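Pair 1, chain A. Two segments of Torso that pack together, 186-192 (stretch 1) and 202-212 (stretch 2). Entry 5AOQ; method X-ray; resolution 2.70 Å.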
# COMPACT_ATOMS: atom_id res chain seq x y z
N ASP A 186 5.33 -12.85 30.75
CA ASP A 186 5.72 -12.21 29.50
C ASP A 186 4.83 -12.62 28.33
O ASP A 186 5.16 -13.55 27.59
CB ASP A 186 7.18 -12.57 29.18
CG ASP A 186 8.16 -12.00 30.20
OD1 ASP A 186 7.89 -10.90 30.74
OD2 ASP A 186 9.20 -12.64 30.44
N LEU A 187 3.71 -11.93 28.17
CA LEU A 187 2.77 -12.22 27.09
C LEU A 187 2.19 -10.97 26.43
O LEU A 187 1.55 -10.15 27.09
CB LEU A 187 1.62 -13.09 27.61
CG LEU A 187 1.78 -14.61 27.48
CD1 LEU A 187 2.50 -15.20 28.68
CD2 LEU A 187 0.43 -15.27 27.27
N CYS A 188 2.43 -10.83 25.13
CA CYS A 188 1.80 -9.81 24.30
C CYS A 188 0.77 -10.49 23.40
O CYS A 188 0.75 -11.72 23.32
CB CYS A 188 2.83 -9.06 23.47
SG CYS A 188 4.12 -8.23 24.43
N PHE A 189 -0.08 -9.71 22.73
CA PHE A 189 -1.11 -10.31 21.87
C PHE A 189 -1.42 -9.49 20.62
O PHE A 189 -1.18 -8.28 20.57
CB PHE A 189 -2.40 -10.51 22.67
CG PHE A 189 -2.24 -11.38 23.88
CD1 PHE A 189 -2.11 -12.76 23.75
CD2 PHE A 189 -2.21 -10.83 25.15
CE1 PHE A 189 -1.96 -13.56 24.86
CE2 PHE A 189 -2.06 -11.63 26.26
CZ PHE A 189 -1.93 -13.00 26.12
N ASP A 190 -1.96 -10.17 19.61
CA ASP A 190 -2.44 -9.54 18.38
C ASP A 190 -3.88 -9.97 18.09
O ASP A 190 -4.17 -11.16 17.99
CB ASP A 190 -1.55 -9.90 17.19
CG ASP A 190 -0.19 -9.23 17.27
OD1 ASP A 190 0.67 -9.72 18.02
OD2 ASP A 190 0.01 -8.21 16.58
N ILE A 191 -4.77 -8.99 17.96
CA ILE A 191 -6.20 -9.26 17.85
C ILE A 191 -6.78 -8.85 16.51
O ILE A 191 -6.47 -7.77 16.00
CB ILE A 191 -6.99 -8.52 18.96
CG1 ILE A 191 -6.42 -8.85 20.34
CG2 ILE A 191 -8.48 -8.86 18.88
CD1 ILE A 191 -5.28 -7.94 20.75
N ALA A 192 -7.61 -9.72 15.95
CA ALA A 192 -8.36 -9.41 14.73
C ALA A 192 -9.83 -9.78 14.92
O ALA A 192 -10.13 -10.86 15.41
CB ALA A 192 -7.77 -10.15 13.54
N HIS A 202 -8.75 -4.43 13.93
CA HIS A 202 -7.54 -5.13 14.35
C HIS A 202 -6.78 -4.30 15.38
O HIS A 202 -6.82 -3.07 15.35
CB HIS A 202 -6.65 -5.43 13.14
CG HIS A 202 -6.28 -4.21 12.36
ND1 HIS A 202 -7.05 -3.72 11.33
CD2 HIS A 202 -5.21 -3.38 12.46
CE1 HIS A 202 -6.47 -2.64 10.83
NE2 HIS A 202 -5.36 -2.41 11.49
N ALA A 203 -6.08 -4.98 16.29
CA ALA A 203 -5.33 -4.29 17.33
C ALA A 203 -4.13 -5.11 17.80
O ALA A 203 -4.04 -6.30 17.53
CB ALA A 203 -6.24 -3.97 18.51
N LYS A 204 -3.21 -4.44 18.49
CA LYS A 204 -2.00 -5.07 19.01
C LYS A 204 -1.85 -4.75 20.50
O LYS A 204 -1.62 -3.60 20.87
CB LYS A 204 -0.78 -4.59 18.22
CG LYS A 204 0.53 -5.27 18.60
CD LYS A 204 1.71 -4.63 17.88
CE LYS A 204 1.61 -4.81 16.36
NZ LYS A 204 2.81 -4.31 15.65
N ILE A 205 -1.97 -5.77 21.34
CA ILE A 205 -1.94 -5.59 22.79
C ILE A 205 -0.55 -5.81 23.37
O ILE A 205 0.01 -6.91 23.30
CB ILE A 205 -2.95 -6.53 23.50
CG1 ILE A 205 -4.37 -5.98 23.32
CG2 ILE A 205 -2.64 -6.65 25.00
CD1 ILE A 205 -5.48 -6.81 23.98
N TRP A 206 -0.00 -4.73 23.93
CA TRP A 206 1.27 -4.76 24.65
C TRP A 206 1.09 -5.58 25.93
O TRP A 206 -0.03 -5.87 26.32
CB TRP A 206 1.72 -3.34 24.97
CG TRP A 206 1.79 -2.44 23.78
CD1 TRP A 206 0.87 -1.51 23.40
CD2 TRP A 206 2.84 -2.39 22.81
NE1 TRP A 206 1.28 -0.88 22.25
CE2 TRP A 206 2.49 -1.40 21.87
CE3 TRP A 206 4.05 -3.08 22.65
CZ2 TRP A 206 3.30 -1.09 20.78
CZ3 TRP A 206 4.85 -2.77 21.56
CH2 TRP A 206 4.47 -1.79 20.64
N PRO A 207 2.20 -5.96 26.59
CA PRO A 207 2.01 -6.88 27.71
C PRO A 207 1.31 -6.23 28.90
O PRO A 207 1.83 -5.27 29.47
CB PRO A 207 3.43 -7.31 28.07
CG PRO A 207 4.29 -6.19 27.62
CD PRO A 207 3.60 -5.52 26.46
N THR A 208 0.15 -6.77 29.27
CA THR A 208 -0.61 -6.28 30.41
C THR A 208 -0.86 -7.40 31.41
O THR A 208 -0.63 -8.58 31.11
CB THR A 208 -1.97 -5.69 29.98
OG1 THR A 208 -2.78 -6.72 29.39
CG2 THR A 208 -1.78 -4.57 28.97
N ALA A 209 -1.32 -7.04 32.60
CA ALA A 209 -1.65 -8.02 33.62
C ALA A 209 -2.81 -8.89 33.15
O ALA A 209 -2.82 -10.10 33.35
CB ALA A 209 -2.00 -7.33 34.93
N HIS A 210 -3.80 -8.25 32.52
CA HIS A 210 -4.95 -8.95 31.98
C HIS A 210 -5.40 -8.27 30.68
O HIS A 210 -5.83 -7.12 30.70
CB HIS A 210 -6.10 -8.96 33.00
CG HIS A 210 -5.69 -9.44 34.35
ND1 HIS A 210 -5.46 -10.77 34.64
CD2 HIS A 210 -5.45 -8.76 35.50
CE1 HIS A 210 -5.11 -10.89 35.91
NE2 HIS A 210 -5.10 -9.68 36.45
N PRO A 211 -5.28 -8.99 29.55
CA PRO A 211 -5.62 -8.36 28.26
C PRO A 211 -7.11 -8.16 28.07
O PRO A 211 -7.92 -8.92 28.61
CB PRO A 211 -5.08 -9.37 27.24
CG PRO A 211 -5.17 -10.67 27.93
CD PRO A 211 -4.87 -10.39 29.38
N SER A 212 -7.47 -7.12 27.32
CA SER A 212 -8.87 -6.82 27.04
C SER A 212 -8.98 -6.15 25.68
O SER A 212 -8.10 -5.38 25.29
CB SER A 212 -9.45 -5.91 28.12
OG SER A 212 -8.76 -4.68 28.17

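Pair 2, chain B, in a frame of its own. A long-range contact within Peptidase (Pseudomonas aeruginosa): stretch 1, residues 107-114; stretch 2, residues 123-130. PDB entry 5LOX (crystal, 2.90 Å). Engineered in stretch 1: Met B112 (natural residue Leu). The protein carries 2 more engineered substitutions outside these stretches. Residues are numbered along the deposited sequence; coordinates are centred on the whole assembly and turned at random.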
# COMPACT_ATOMS: atom_id res chain seq x y z
N LEU B 107 -1.98 84.19 -47.05
CA LEU B 107 -2.49 84.91 -48.22
C LEU B 107 -1.54 85.90 -48.87
O LEU B 107 -1.95 86.70 -49.69
CB LEU B 107 -3.75 85.70 -47.82
CG LEU B 107 -4.91 84.91 -47.22
CD1 LEU B 107 -6.07 85.85 -46.96
CD2 LEU B 107 -5.31 83.75 -48.13
N SER B 108 -0.27 85.88 -48.50
CA SER B 108 0.64 86.94 -48.94
C SER B 108 1.14 86.70 -50.33
O SER B 108 1.24 85.55 -50.78
CB SER B 108 1.84 87.05 -47.99
OG SER B 108 2.46 85.79 -47.86
N CYS B 109 1.47 87.79 -51.01
CA CYS B 109 2.18 87.67 -52.27
C CYS B 109 3.05 88.87 -52.54
O CYS B 109 2.87 89.93 -51.95
CB CYS B 109 1.18 87.47 -53.44
SG CYS B 109 -0.01 88.79 -53.59
N SER B 110 3.90 88.71 -53.55
CA SER B 110 4.86 89.70 -53.95
C SER B 110 4.76 89.99 -55.43
O SER B 110 4.20 89.22 -56.20
CB SER B 110 6.24 89.19 -53.60
OG SER B 110 6.26 87.79 -53.76
N PHE B 111 5.30 91.13 -55.83
CA PHE B 111 5.15 91.63 -57.19
C PHE B 111 6.40 92.29 -57.67
O PHE B 111 7.17 92.81 -56.88
CB PHE B 111 4.07 92.69 -57.22
CG PHE B 111 2.71 92.21 -56.85
CD1 PHE B 111 1.86 91.75 -57.82
CD2 PHE B 111 2.28 92.24 -55.55
CE1 PHE B 111 0.59 91.31 -57.50
CE2 PHE B 111 1.02 91.82 -55.21
CZ PHE B 111 0.16 91.35 -56.19
N MSE B 112 6.59 92.34 -58.99
CA MSE B 112 7.53 93.33 -59.59
C MSE B 112 6.76 94.22 -60.51
O MSE B 112 5.81 93.79 -61.16
CB MSE B 112 8.72 92.72 -60.33
CG MSE B 112 9.41 91.85 -59.31
SE MSE B 112 11.24 91.47 -59.83
CE MSE B 112 10.84 89.80 -60.76
N VAL B 113 7.11 95.50 -60.48
CA VAL B 113 6.47 96.49 -61.29
C VAL B 113 7.59 97.24 -61.97
O VAL B 113 8.42 97.83 -61.32
CB VAL B 113 5.67 97.48 -60.44
CG1 VAL B 113 5.03 98.53 -61.33
CG2 VAL B 113 4.61 96.74 -59.64
N GLY B 114 7.59 97.23 -63.29
CA GLY B 114 8.59 97.95 -64.05
C GLY B 114 8.03 98.48 -65.34
O GLY B 114 6.95 98.09 -65.78
N ALA B 123 12.11 102.33 -65.16
CA ALA B 123 12.39 101.93 -63.77
C ALA B 123 11.81 100.55 -63.44
O ALA B 123 11.01 99.99 -64.19
CB ALA B 123 11.85 102.96 -62.81
N LEU B 124 12.28 99.97 -62.34
CA LEU B 124 11.89 98.62 -61.94
C LEU B 124 11.87 98.53 -60.44
O LEU B 124 12.87 98.80 -59.78
CB LEU B 124 12.87 97.58 -62.49
CG LEU B 124 12.75 96.15 -61.99
CD1 LEU B 124 11.41 95.60 -62.38
CD2 LEU B 124 13.84 95.27 -62.58
N TYR B 125 10.75 98.08 -59.88
CA TYR B 125 10.63 97.90 -58.43
C TYR B 125 10.24 96.47 -58.10
O TYR B 125 9.66 95.76 -58.93
CB TYR B 125 9.58 98.85 -57.88
CG TYR B 125 9.92 100.30 -58.04
CD1 TYR B 125 9.79 100.90 -59.30
CD2 TYR B 125 10.37 101.07 -56.97
CE1 TYR B 125 10.11 102.24 -59.48
CE2 TYR B 125 10.69 102.41 -57.13
CZ TYR B 125 10.56 102.99 -58.38
OH TYR B 125 10.85 104.33 -58.61
N SER B 126 10.51 96.08 -56.87
CA SER B 126 9.98 94.82 -56.33
C SER B 126 9.23 95.11 -55.04
O SER B 126 9.74 95.82 -54.19
CB SER B 126 11.12 93.85 -56.08
OG SER B 126 10.70 92.80 -55.22
N ILE B 127 8.02 94.58 -54.92
CA ILE B 127 7.20 94.76 -53.73
C ILE B 127 7.27 93.49 -52.91
O ILE B 127 7.07 92.41 -53.42
CB ILE B 127 5.74 95.04 -54.08
CG1 ILE B 127 5.62 96.22 -55.05
CG2 ILE B 127 4.93 95.33 -52.82
CD1 ILE B 127 4.22 96.49 -55.55
N TYR B 128 7.52 93.63 -51.63
CA TYR B 128 7.63 92.48 -50.75
C TYR B 128 6.27 92.05 -50.20
O TYR B 128 5.28 92.81 -50.31
CB TYR B 128 8.56 92.82 -49.59
CG TYR B 128 10.00 92.94 -50.00
CD1 TYR B 128 10.58 92.02 -50.89
CD2 TYR B 128 10.81 93.96 -49.46
CE1 TYR B 128 11.90 92.12 -51.25
CE2 TYR B 128 12.14 94.06 -49.82
CZ TYR B 128 12.67 93.14 -50.72
OH TYR B 128 14.00 93.23 -51.09
N PRO B 129 6.21 90.84 -49.60
CA PRO B 129 4.97 90.40 -48.95
C PRO B 129 4.32 91.42 -48.03
O PRO B 129 3.07 91.54 -48.07
CB PRO B 129 5.41 89.19 -48.16
CG PRO B 129 6.45 88.59 -49.05
CD PRO B 129 7.17 89.73 -49.71
N GLN B 130 5.13 92.23 -47.35
CA GLN B 130 4.65 93.18 -46.37
C GLN B 130 4.30 94.55 -46.97
O GLN B 130 3.77 95.41 -46.26
CB GLN B 130 5.63 93.39 -45.23
CG GLN B 130 6.41 92.15 -44.81
CD GLN B 130 7.59 91.83 -45.74
OE1 GLN B 130 7.88 90.65 -45.97
NE2 GLN B 130 8.28 92.86 -46.27

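Pair 1 and pair 2 are both two-stranded antiparallel ladders, and 14 central residues superpose with an RMSD of 0.8 Å over N, CA and C. The strand directions differ by 166° in pair 1 and 165° in pair 2, the axes approach to 4.7 and 4.6 Å, and the buried surface is nearly equal, 537 and 541 Å². Four bridges match one for one, so hydrogen-bonded and non-hydrogen-bonded pairs alternate in the same order.

The backbone supplies the common framework. In pair 1, Phe A189 N donates to Ile A205 O (2.9 Å) and Ile A205 N returns a bond to Phe A189 O (2.7 Å). The matching bonds of pair 2 run from Phe B111 N to Ile B127 O, longer at 3.3 Å, and from Ile B127 N to Phe B111 O at 2.8 Å. Two residues along, Ile A191 and Ala A203 exchange a second reciprocal pair of bonds, as do Val B113 and Tyr B125.

The first bridge has the same two residue types in both pairs, with Phe A189 matching Phe B111 and Ile A205 matching Ile B127. All four side chains adopt chi1 m, and both isoleucines have chi2 t. The CB-to-CB approach is also alike, 4.1 Å from Phe A189 CB to Ile A205 CB and 4.3 Å from Phe B111 CB to Ile B127 CB; in pair 2, Ile B127 CD1 comes equally close to Phe B111 CB, at 4.2 Å. The ring of Phe A189 also reaches beyond the ladder, its CE2 lying 3.7 Å from Pro A211 CG.

The same face continues with Ile A191, matched by Val B113. The longer isoleucine extends its CD1 to 3.4 Å from Ile A205 CG1; in pair 2 the shorter valine is met by the partner's tip, with Val B113 CG2 4.1 Å from Ile B127 CD1. Across from these residues, Ala A203 matches Tyr B125. The alanine adds only a methyl group to this face, while the tyrosine adds a ring whose edge lies near Val B113 O.

On the other face, Asp A190 matches Met B112, an engineered selenomethionine, and Lys A204 matches Ser B126. Asp A190 OD2 lies 3.6 Å from the aliphatic Lys A204 CG, and the lysine's end leads away. In pair 2, Met B112 CG is 4.2 Å from Ser B126 CB, and Met B112 CB is 4.4 Å from Leu B124 CD1. At the next bridge, Ala A192 and His A202 match Gly B114 and Leu B124. The histidine's end leads away, but that of Leu B124 comes nearer the opposing strand. Gly B114 leaves room for it: an ideal CB there would lie 2.9 Å from Leu B124 CD1, a clash.

Beyond the ladder, the prolines Pro A207 and Pro B129 superpose closely, with side-chain centres 0.5 Å apart. Cys A188 SG packs 3.4 Å from Pro A207 CD; at the matched position, Ser B110 CB approaches Pro B129 CD at 4.0 Å. Thus a sulfur and a methylene carbon meet the same ring atom from equivalent backbone positions.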